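Local coordinates for protein ATPase associated with various cellular activities, AAA_5 (Staphylothermus marinus, PDB 6N0S) that probably binds and hydrolyses ATP as the motor subunit of an McrBC-type restriction system, this chain being its N-terminal EVE-like, presumably nucleic-acid-binding domain, at residues A[9-21]-A[51-65]. Residues are numbered along the deposited sequence; the frame is centred on the assembly and turned at random.
Sequences FSKYWVEINNWIL and KFGELKIIHYIGSRA
Phe52 lays one ring face over the start of Lys11, whose CB sits 4.0 Å from the ring centroid in a CH-pi contact. The Lys11 chain then runs on, bending only at its last torsion (chi4 77°), and Lys11 NZ donates to Glu54 O at 2.7 Å. Beyond this end, strands 12-17 and 54-61 run parallel and pair from Tyr12-Lys56 to Asn17-Ile61. The aliphatic part of Lys56 lies alongside the Tyr12 ring, Lys56 CG 3.6 Å from Tyr12 CE1. On the other face of the sheet, Glu15 OE1 takes two donors from opposite sides of its carboxylate plane. His59 ND1 reaches Glu15 OE1 at 2.7 Å, with that oxygen in the imidazole plane, and Asn17 ND2 reaches Glu15 OE1 at 3.2 Å. Asn17 ND2 also donates across to Tyr60 O, while its bond to Glu15 stays within its own strand. Glu15 OE2 is hydrogen-bonded to Tyr165 OH, and His59 NE2 to Ser77 OG. Both strands lie inside the five-stranded mixed sheet of the PUA-like domain, 54-61 at its centre. Strand 166-169 flanks 12-17, and strand 72-80 flanks 54-61. Helix 39-52 packs on Trp13 and Leu55, while helix 171-178 covers Tyr12, Lys56 and Ile58.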
ATOM      1  N   PHE A   9      -6.311 -13.091   5.443  1.00 31.31           N
ATOM      2  CA  PHE A   9      -6.322 -13.913   4.232  1.00 33.96           C
ATOM      3  C   PHE A   9      -7.483 -13.382   3.395  1.00 37.52           C
ATOM      4  O   PHE A   9      -8.628 -13.433   3.841  1.00 35.12           O
ATOM      5  CB  PHE A   9      -6.500 -15.409   4.570  1.00 36.69           C
ATOM      6  CG  PHE A   9      -6.537 -16.291   3.362  1.00 35.86           C
ATOM      7  CD1 PHE A   9      -5.397 -16.473   2.604  1.00 38.84           C
ATOM      8  CD2 PHE A   9      -7.716 -16.896   2.954  1.00 45.79           C
ATOM      9  CE1 PHE A   9      -5.418 -17.258   1.472  1.00 42.91           C
ATOM     10  CE2 PHE A   9      -7.749 -17.697   1.806  1.00 47.03           C
ATOM     11  CZ  PHE A   9      -6.598 -17.875   1.069  1.00 47.81           C
ATOM     12  N   SER A  10      -7.202 -12.768   2.243  1.00 36.89           N
ATOM     13  CA  SER A  10      -8.284 -12.098   1.532  1.00 33.19           C
ATOM     14  C   SER A  10      -7.850 -11.741   0.125  1.00 37.25           C
ATOM     15  O   SER A  10      -6.662 -11.526  -0.153  1.00 35.13           O
ATOM     16  CB  SER A  10      -8.743 -10.819   2.249  1.00 32.47           C
ATOM     17  OG  SER A  10      -9.814 -10.176   1.562  1.00 32.84           O
ATOM     18  N   LYS A  11      -8.841 -11.646  -0.756  1.00 36.98           N
ATOM     19  CA  LYS A  11      -8.593 -11.136  -2.088  1.00 35.51           C
ATOM     20  C   LYS A  11      -8.534  -9.612  -2.096  1.00 31.88           C
ATOM     21  O   LYS A  11      -8.082  -9.037  -3.080  1.00 38.18           O
ATOM     22  CB  LYS A  11      -9.680 -11.631  -3.049  1.00 35.52           C
ATOM     23  CG  LYS A  11      -9.324 -11.411  -4.538  1.00 43.82           C
ATOM     24  CD  LYS A  11     -10.398 -11.924  -5.493  1.00 53.70           C
ATOM     25  CE  LYS A  11     -10.043 -11.586  -6.949  1.00 56.63           C
ATOM     26  NZ  LYS A  11      -8.993 -12.494  -7.531  1.00 51.57           N
ATOM     27  N   TYR A  12      -8.982  -8.957  -1.025  1.00 30.92           N
ATOM     28  CA  TYR A  12      -9.147  -7.513  -0.968  1.00 28.76           C
ATOM     29  C   TYR A  12      -8.350  -6.990   0.211  1.00 36.42           C
ATOM     30  O   TYR A  12      -8.549  -7.459   1.337  1.00 30.55           O
ATOM     31  CB  TYR A  12     -10.619  -7.158  -0.826  1.00 32.33           C
ATOM     32  CG  TYR A  12     -11.432  -7.836  -1.910  1.00 42.03           C
ATOM     33  CD1 TYR A  12     -11.464  -7.313  -3.203  1.00 37.35           C
ATOM     34  CD2 TYR A  12     -12.126  -9.014  -1.653  1.00 37.87           C
ATOM     35  CE1 TYR A  12     -12.183  -7.927  -4.202  1.00 40.72           C
ATOM     36  CE2 TYR A  12     -12.858  -9.641  -2.648  1.00 41.62           C
ATOM     37  CZ  TYR A  12     -12.880  -9.098  -3.913  1.00 43.98           C
ATOM     38  OH  TYR A  12     -13.593  -9.715  -4.899  1.00 47.86           O
ATOM     39  N   TRP A  13      -7.420  -6.048  -0.062  1.00 32.76           N
ATOM     40  CA  TRP A  13      -6.567  -5.434   0.954  1.00 35.51           C
ATOM     41  C   TRP A  13      -6.620  -3.927   0.788  1.00 31.85           C
ATOM     42  O   TRP A  13      -6.922  -3.415  -0.303  1.00 33.80           O
ATOM     43  CB  TRP A  13      -5.097  -5.925   0.869  1.00 29.40           C
ATOM     44  CG  TRP A  13      -4.927  -7.356   1.268  1.00 32.24           C
ATOM     45  CD1 TRP A  13      -5.367  -8.446   0.601  1.00 33.84           C
ATOM     46  CD2 TRP A  13      -4.283  -7.844   2.461  1.00 29.62           C
ATOM     47  NE1 TRP A  13      -5.033  -9.589   1.300  1.00 35.80           N
ATOM     48  CE2 TRP A  13      -4.364  -9.237   2.442  1.00 35.74           C
ATOM     49  CE3 TRP A  13      -3.630  -7.225   3.523  1.00 32.43           C
ATOM     50  CZ2 TRP A  13      -3.825 -10.028   3.464  1.00 33.76           C
ATOM     51  CZ3 TRP A  13      -3.082  -7.983   4.495  1.00 31.91           C
ATOM     52  CH2 TRP A  13      -3.195  -9.377   4.484  1.00 33.37           C
ATOM     53  N   VAL A  14      -6.354  -3.218   1.891  1.00 30.14           N
ATOM     54  CA  VAL A  14      -6.225  -1.755   1.908  1.00 27.25           C
ATOM     55  C   VAL A  14      -4.784  -1.382   2.218  1.00 29.64           C
ATOM     56  O   VAL A  14      -4.182  -1.925   3.140  1.00 32.53           O
ATOM     57  CB  VAL A  14      -7.158  -1.105   2.938  1.00 31.26           C
ATOM     58  CG1 VAL A  14      -6.871   0.396   3.083  1.00 32.40           C
ATOM     59  CG2 VAL A  14      -8.624  -1.305   2.551  1.00 34.03           C
ATOM     60  N   GLU A  15      -4.241  -0.466   1.448  1.00 30.72           N
ATOM     61  CA  GLU A  15      -2.955   0.154   1.739  1.00 31.54           C
ATOM     62  C   GLU A  15      -3.223   1.451   2.497  1.00 29.75           C
ATOM     63  O   GLU A  15      -3.927   2.339   1.990  1.00 32.15           O
ATOM     64  CB  GLU A  15      -2.181   0.446   0.444  1.00 32.80           C
ATOM     65  CG  GLU A  15      -0.781   1.034   0.682  1.00 36.06           C
ATOM     66  CD  GLU A  15      -0.166   1.789  -0.503  1.00 35.64           C
ATOM     67  OE1 GLU A  15      -0.876   2.518  -1.217  1.00 33.05           O
ATOM     68  OE2 GLU A  15       1.053   1.647  -0.713  1.00 34.80           O
ATOM     69  N   ILE A  16      -2.625   1.580   3.681  1.00 31.16           N
ATOM     70  CA  ILE A  16      -2.794   2.742   4.545  1.00 29.87           C
ATOM     71  C   ILE A  16      -1.578   3.673   4.409  1.00 29.93           C
ATOM     72  O   ILE A  16      -0.438   3.263   4.653  1.00 31.39           O
ATOM     73  CB  ILE A  16      -3.008   2.292   5.995  1.00 36.29           C
ATOM     74  CG1 ILE A  16      -4.278   1.443   6.077  1.00 31.29           C
ATOM     75  CG2 ILE A  16      -3.158   3.512   6.909  1.00 36.20           C
ATOM     76  CD1 ILE A  16      -4.320   0.634   7.243  1.00 39.68           C
ATOM     77  N   ASN A  17      -1.820   4.907   3.987  1.00 34.05           N
ATOM     78  CA  ASN A  17      -0.802   5.954   3.810  1.00 32.41           C
ATOM     79  C   ASN A  17      -1.074   7.014   4.884  1.00 31.63           C
ATOM     80  O   ASN A  17      -1.907   7.902   4.708  1.00 36.44           O
ATOM     81  CB  ASN A  17      -0.872   6.521   2.403  1.00 37.19           C
ATOM     82  CG  ASN A  17      -0.574   5.473   1.331  1.00 37.28           C
ATOM     83  OD1 ASN A  17       0.574   5.232   1.009  1.00 37.29           O
ATOM     84  ND2 ASN A  17      -1.622   4.845   0.786  1.00 41.07           N
ATOM     85  N   ASN A  18      -0.428   6.854   6.038  1.00 39.93           N
ATOM     86  CA  ASN A  18      -0.722   7.631   7.235  1.00 44.49           C
ATOM     87  C   ASN A  18       0.309   8.701   7.562  1.00 43.53           C
ATOM     88  O   ASN A  18       0.159   9.390   8.572  1.00 43.60           O
ATOM     89  CB  ASN A  18      -0.813   6.695   8.437  1.00 45.22           C
ATOM     90  CG  ASN A  18      -2.130   6.799   9.149  1.00 54.45           C
ATOM     91  OD1 ASN A  18      -3.197   6.818   8.526  1.00 55.35           O
ATOM     92  ND2 ASN A  18      -2.069   6.889  10.474  1.00 64.61           N
ATOM     93  N   TRP A  19       1.373   8.820   6.792  1.00 41.61           N
ATOM     94  CA  TRP A  19       2.481   9.692   7.137  1.00 43.45           C
ATOM     95  C   TRP A  19       2.488  10.881   6.191  1.00 40.92           C
ATOM     96  O   TRP A  19       1.928  10.823   5.093  1.00 41.42           O
ATOM     97  CB  TRP A  19       3.814   8.922   7.088  1.00 39.61           C
ATOM     98  CG  TRP A  19       3.832   7.720   8.045  1.00 42.23           C
ATOM     99  CD1 TRP A  19       3.508   6.414   7.738  1.00 43.40           C
ATOM    100  CD2 TRP A  19       4.168   7.721   9.451  1.00 47.07           C
ATOM    101  NE1 TRP A  19       3.625   5.621   8.862  1.00 50.34           N
ATOM    102  CE2 TRP A  19       4.020   6.391   9.923  1.00 44.92           C
ATOM    103  CE3 TRP A  19       4.577   8.710  10.353  1.00 46.16           C
ATOM    104  CZ2 TRP A  19       4.283   6.031  11.236  1.00 45.22           C
ATOM    105  CZ3 TRP A  19       4.842   8.349  11.667  1.00 53.70           C
ATOM    106  CH2 TRP A  19       4.686   7.021  12.100  1.00 51.47           C
ATOM    107  N   ILE A  20       3.115  11.982   6.626  1.00 41.13           N
ATOM    108  CA  ILE A  20       3.181  13.163   5.763  1.00 40.30           C
ATOM    109  C   ILE A  20       3.940  12.782   4.507  1.00 43.27           C
ATOM    110  O   ILE A  20       4.971  12.106   4.573  1.00 48.80           O
ATOM    111  CB  ILE A  20       3.857  14.344   6.483  1.00 47.45           C
ATOM    112  CG1 ILE A  20       3.021  14.816   7.667  1.00 53.56           C
ATOM    113  CG2 ILE A  20       4.081  15.546   5.492  1.00 49.10           C
ATOM    114  CD1 ILE A  20       3.831  15.562   8.700  1.00 54.70           C
ATOM    115  N   LEU A  21       3.424  13.191   3.361  1.00 42.44           N
ATOM    116  CA  LEU A  21       4.018  12.864   2.079  1.00 45.10           C
ATOM    117  C   LEU A  21       4.094  14.116   1.226  1.00 41.47           C
ATOM    118  O   LEU A  21       3.242  14.988   1.343  1.00 38.21           O
ATOM    119  CB  LEU A  21       3.186  11.813   1.331  1.00 42.22           C
ATOM    120  CG  LEU A  21       3.218  10.397   1.884  1.00 52.45           C
ATOM    121  CD1 LEU A  21       2.223   9.549   1.102  1.00 49.45           C
ATOM    122  CD2 LEU A  21       4.637   9.829   1.822  1.00 54.96           C
ATOM    123  N   LYS A  51      -2.865 -17.837  -3.256  1.00 49.77           N
ATOM    124  CA  LYS A  51      -4.133 -18.532  -3.382  1.00 41.67           C
ATOM    125  C   LYS A  51      -5.092 -17.851  -4.364  1.00 54.56           C
ATOM    126  O   LYS A  51      -5.845 -18.545  -5.048  1.00 47.09           O
ATOM    127  CB  LYS A  51      -4.793 -18.683  -2.009  1.00 43.19           C
ATOM    128  CG  LYS A  51      -4.000 -19.555  -1.028  1.00 53.14           C
ATOM    129  CD  LYS A  51      -3.553 -20.875  -1.679  1.00 54.58           C
ATOM    130  CE  LYS A  51      -3.591 -22.047  -0.740  1.00 61.84           C
ATOM    131  NZ  LYS A  51      -3.436 -23.323  -1.510  1.00 69.83           N
ATOM    132  N   PHE A  52      -5.091 -16.520  -4.483  1.00 48.62           N
ATOM    133  CA  PHE A  52      -6.095 -15.872  -5.322  1.00 44.80           C
ATOM    134  C   PHE A  52      -5.593 -15.458  -6.701  1.00 45.42           C
ATOM    135  O   PHE A  52      -6.417 -15.150  -7.565  1.00 46.81           O
ATOM    136  CB  PHE A  52      -6.659 -14.647  -4.610  1.00 45.42           C
ATOM    137  CG  PHE A  52      -7.457 -14.970  -3.396  1.00 48.71           C
ATOM    138  CD1 PHE A  52      -8.740 -15.450  -3.507  1.00 50.58           C
ATOM    139  CD2 PHE A  52      -6.921 -14.777  -2.140  1.00 44.77           C
ATOM    140  CE1 PHE A  52      -9.487 -15.740  -2.383  1.00 48.88           C
ATOM    141  CE2 PHE A  52      -7.639 -15.053  -1.027  1.00 39.70           C
ATOM    142  CZ  PHE A  52      -8.942 -15.551  -1.139  1.00 50.92           C
ATOM    143  N   GLY A  53      -4.282 -15.418  -6.928  1.00 48.28           N
ATOM    144  CA  GLY A  53      -3.738 -15.068  -8.228  1.00 44.83           C
ATOM    145  C   GLY A  53      -3.696 -13.576  -8.508  1.00 44.70           C
ATOM    146  O   GLY A  53      -2.718 -13.057  -9.061  1.00 46.34           O
ATOM    147  N   GLU A  54      -4.762 -12.876  -8.140  1.00 44.46           N
ATOM    148  CA  GLU A  54      -4.855 -11.437  -8.338  1.00 44.97           C
ATOM    149  C   GLU A  54      -5.588 -10.827  -7.149  1.00 45.28           C
ATOM    150  O   GLU A  54      -6.630 -11.338  -6.735  1.00 43.94           O
ATOM    151  CB  GLU A  54      -5.572 -11.148  -9.658  1.00 45.47           C
ATOM    152  CG  GLU A  54      -5.794  -9.686  -9.931  1.00 55.61           C
ATOM    153  CD  GLU A  54      -6.341  -9.383 -11.338  1.00 61.29           C
ATOM    154  OE1 GLU A  54      -5.914 -10.028 -12.325  1.00 62.29           O
ATOM    155  OE2 GLU A  54      -7.203  -8.480 -11.447  1.00 61.67           O
ATOM    156  N   LEU A  55      -5.036  -9.778  -6.558  1.00 39.31           N
ATOM    157  CA  LEU A  55      -5.689  -9.099  -5.447  1.00 36.73           C
ATOM    158  C   LEU A  55      -6.141  -7.709  -5.872  1.00 39.53           C
ATOM    159  O   LEU A  55      -5.544  -7.087  -6.760  1.00 39.69           O
ATOM    160  CB  LEU A  55      -4.747  -8.985  -4.229  1.00 38.26           C
ATOM    161  CG  LEU A  55      -4.002 -10.205  -3.718  1.00 42.29           C
ATOM    162  CD1 LEU A  55      -3.068  -9.800  -2.613  1.00 39.05           C
ATOM    163  CD2 LEU A  55      -4.980 -11.264  -3.206  1.00 39.11           C
ATOM    164  N   LYS A  56      -7.215  -7.233  -5.248  1.00 34.21           N
ATOM    165  CA  LYS A  56      -7.667  -5.859  -5.425  1.00 33.57           C
ATOM    166  C   LYS A  56      -7.227  -5.006  -4.226  1.00 35.71           C
ATOM    167  O   LYS A  56      -7.502  -5.359  -3.069  1.00 32.04           O
ATOM    168  CB  LYS A  56      -9.190  -5.790  -5.562  1.00 40.11           C
ATOM    169  CG  LYS A  56      -9.796  -6.721  -6.571  1.00 48.91           C
ATOM    170  CD  LYS A  56      -9.692  -6.212  -7.986  1.00 49.84           C
ATOM    171  CE  LYS A  56      -9.127  -7.288  -8.936  1.00 60.35           C
ATOM    172  NZ  LYS A  56      -9.957  -8.516  -9.027  1.00 63.67           N
ATOM    173  N   ILE A  57      -6.563  -3.885  -4.500  1.00 33.70           N
ATOM    174  CA  ILE A  57      -6.008  -3.013  -3.471  1.00 31.29           C
ATOM    175  C   ILE A  57      -6.752  -1.693  -3.498  1.00 32.03           C
ATOM    176  O   ILE A  57      -6.787  -1.002  -4.528  1.00 32.42           O
ATOM    177  CB  ILE A  57      -4.504  -2.784  -3.683  1.00 33.36           C
ATOM    178  CG1 ILE A  57      -3.769  -4.108  -3.859  1.00 27.70           C
ATOM    179  CG2 ILE A  57      -3.911  -1.948  -2.535  1.00 33.14           C
ATOM    180  CD1 ILE A  57      -3.797  -5.030  -2.716  1.00 33.60           C
ATOM    181  N   ILE A  58      -7.348  -1.338  -2.393  1.00 28.38           N
ATOM    182  CA  ILE A  58      -7.892   0.002  -2.214  1.00 31.51           C
ATOM    183  C   ILE A  58      -6.885   0.844  -1.442  1.00 31.79           C
ATOM    184  O   ILE A  58      -6.303   0.391  -0.452  1.00 31.46           O
ATOM    185  CB  ILE A  58      -9.241  -0.052  -1.496  1.00 34.49           C
ATOM    186  CG1 ILE A  58     -10.271  -0.782  -2.373  1.00 34.54           C
ATOM    187  CG2 ILE A  58      -9.694   1.334  -1.186  1.00 28.70           C
ATOM    188  CD1 ILE A  58     -11.636  -0.878  -1.675  1.00 38.49           C
ATOM    189  N   HIS A  59      -6.687   2.079  -1.886  1.00 28.09           N
ATOM    190  CA  HIS A  59      -5.662   2.976  -1.351  1.00 30.00           C
ATOM    191  C   HIS A  59      -6.313   4.013  -0.441  1.00 29.42           C
ATOM    192  O   HIS A  59      -7.209   4.760  -0.865  1.00 35.25           O
ATOM    193  CB  HIS A  59      -4.879   3.641  -2.492  1.00 31.46           C
ATOM    194  CG  HIS A  59      -4.143   2.648  -3.345  1.00 29.64           C
ATOM    195  ND1 HIS A  59      -2.898   2.165  -3.011  1.00 29.30           N
ATOM    196  CD2 HIS A  59      -4.504   2.003  -4.482  1.00 31.76           C
ATOM    197  CE1 HIS A  59      -2.513   1.279  -3.917  1.00 29.80           C
ATOM    198  NE2 HIS A  59      -3.478   1.152  -4.812  1.00 29.74           N
ATOM    199  N   TYR A  60      -5.872   4.037   0.808  1.00 33.53           N
ATOM    200  CA  TYR A  60      -6.407   4.916   1.840  1.00 29.86           C
ATOM    201  C   TYR A  60      -5.343   5.924   2.262  1.00 34.11           C
ATOM    202  O   TYR A  60      -4.155   5.589   2.372  1.00 31.57           O
ATOM    203  CB  TYR A  60      -6.849   4.071   3.060  1.00 34.79           C
ATOM    204  CG  TYR A  60      -7.224   4.869   4.286  1.00 33.22           C
ATOM    205  CD1 TYR A  60      -8.490   5.411   4.424  1.00 37.49           C
ATOM    206  CD2 TYR A  60      -6.321   5.064   5.309  1.00 37.25           C
ATOM    207  CE1 TYR A  60      -8.846   6.121   5.544  1.00 39.27           C
ATOM    208  CE2 TYR A  60      -6.667   5.771   6.438  1.00 43.90           C
ATOM    209  CZ  TYR A  60      -7.926   6.313   6.540  1.00 39.26           C
ATOM    210  OH  TYR A  60      -8.270   7.036   7.652  1.00 48.97           O
ATOM    211  N   ILE A  61      -5.796   7.130   2.577  1.00 30.85           N
ATOM    212  CA  ILE A  61      -4.950   8.246   2.943  1.00 37.97           C
ATOM    213  C   ILE A  61      -5.348   8.663   4.348  1.00 30.20           C
ATOM    214  O   ILE A  61      -6.513   8.990   4.583  1.00 37.75           O
ATOM    215  CB  ILE A  61      -5.142   9.414   1.956  1.00 39.74           C
ATOM    216  CG1 ILE A  61      -4.984   8.936   0.513  1.00 38.42           C
ATOM    217  CG2 ILE A  61      -4.201  10.497   2.237  1.00 48.01           C
ATOM    218  CD1 ILE A  61      -3.615   8.444   0.131  1.00 42.25           C
ATOM    219  N   GLY A  62      -4.396   8.654   5.282  1.00 36.73           N
ATOM    220  CA  GLY A  62      -4.662   9.175   6.616  1.00 44.09           C
ATOM    221  C   GLY A  62      -4.704  10.708   6.642  1.00 46.33           C
ATOM    222  O   GLY A  62      -4.276  11.393   5.719  1.00 44.50           O
ATOM    223  N   SER A  63      -5.216  11.259   7.749  1.00 49.37           N
ATOM    224  CA  SER A  63      -5.397  12.711   7.838  1.00 51.32           C
ATOM    225  C   SER A  63      -4.077  13.464   7.691  1.00 54.77           C
ATOM    226  O   SER A  63      -4.038  14.545   7.092  1.00 57.28           O
ATOM    227  CB  SER A  63      -6.056  13.081   9.165  1.00 53.94           C
ATOM    228  OG  SER A  63      -5.578  12.262  10.211  1.00 59.70           O
ATOM    229  N   ARG A  64      -2.983  12.915   8.221  1.00 49.07           N
ATOM    230  CA  ARG A  64      -1.705  13.600   8.086  1.00 48.90           C
ATOM    231  C   ARG A  64      -1.139  13.515   6.677  1.00 49.84           C
ATOM    232  O   ARG A  64      -0.212  14.260   6.359  1.00 49.71           O
ATOM    233  CB  ARG A  64      -0.693  13.024   9.079  1.00 45.17           C
ATOM    234  CG  ARG A  64      -1.147  13.160  10.505  1.00 52.75           C
ATOM    235  CD  ARG A  64       0.022  13.156  11.481  1.00 51.98           C
ATOM    236  NE  ARG A  64       0.990  12.106  11.186  1.00 53.78           N
ATOM    237  CZ  ARG A  64       0.856  10.836  11.555  1.00 49.04           C
ATOM    238  NH1 ARG A  64      -0.225  10.436  12.210  1.00 46.37           N
ATOM    239  NH2 ARG A  64       1.808   9.963  11.258  1.00 47.25           N
ATOM    240  N   ALA A  65      -1.638  12.610   5.831  1.00 45.61           N
ATOM    241  CA  ALA A  65      -1.000  12.404   4.538  1.00 47.25           C
ATOM    242  C   ALA A  65      -1.380  13.471   3.519  1.00 53.66           C
ATOM    243  O   ALA A  65      -0.660  13.655   2.528  1.00 57.49           O
ATOM    244  CB  ALA A  65      -1.352  11.021   3.998  1.00 44.43           C
TER
HETATM  245  O   HOH W   1     -12.648  -9.457  -7.394  1.00 51.48           O
HETATM  246  O   HOH W   2      -2.609  10.162   9.064  1.00 45.23           O
HETATM  247  O   HOH W   3      -5.951   7.535   9.671  1.00 50.20           O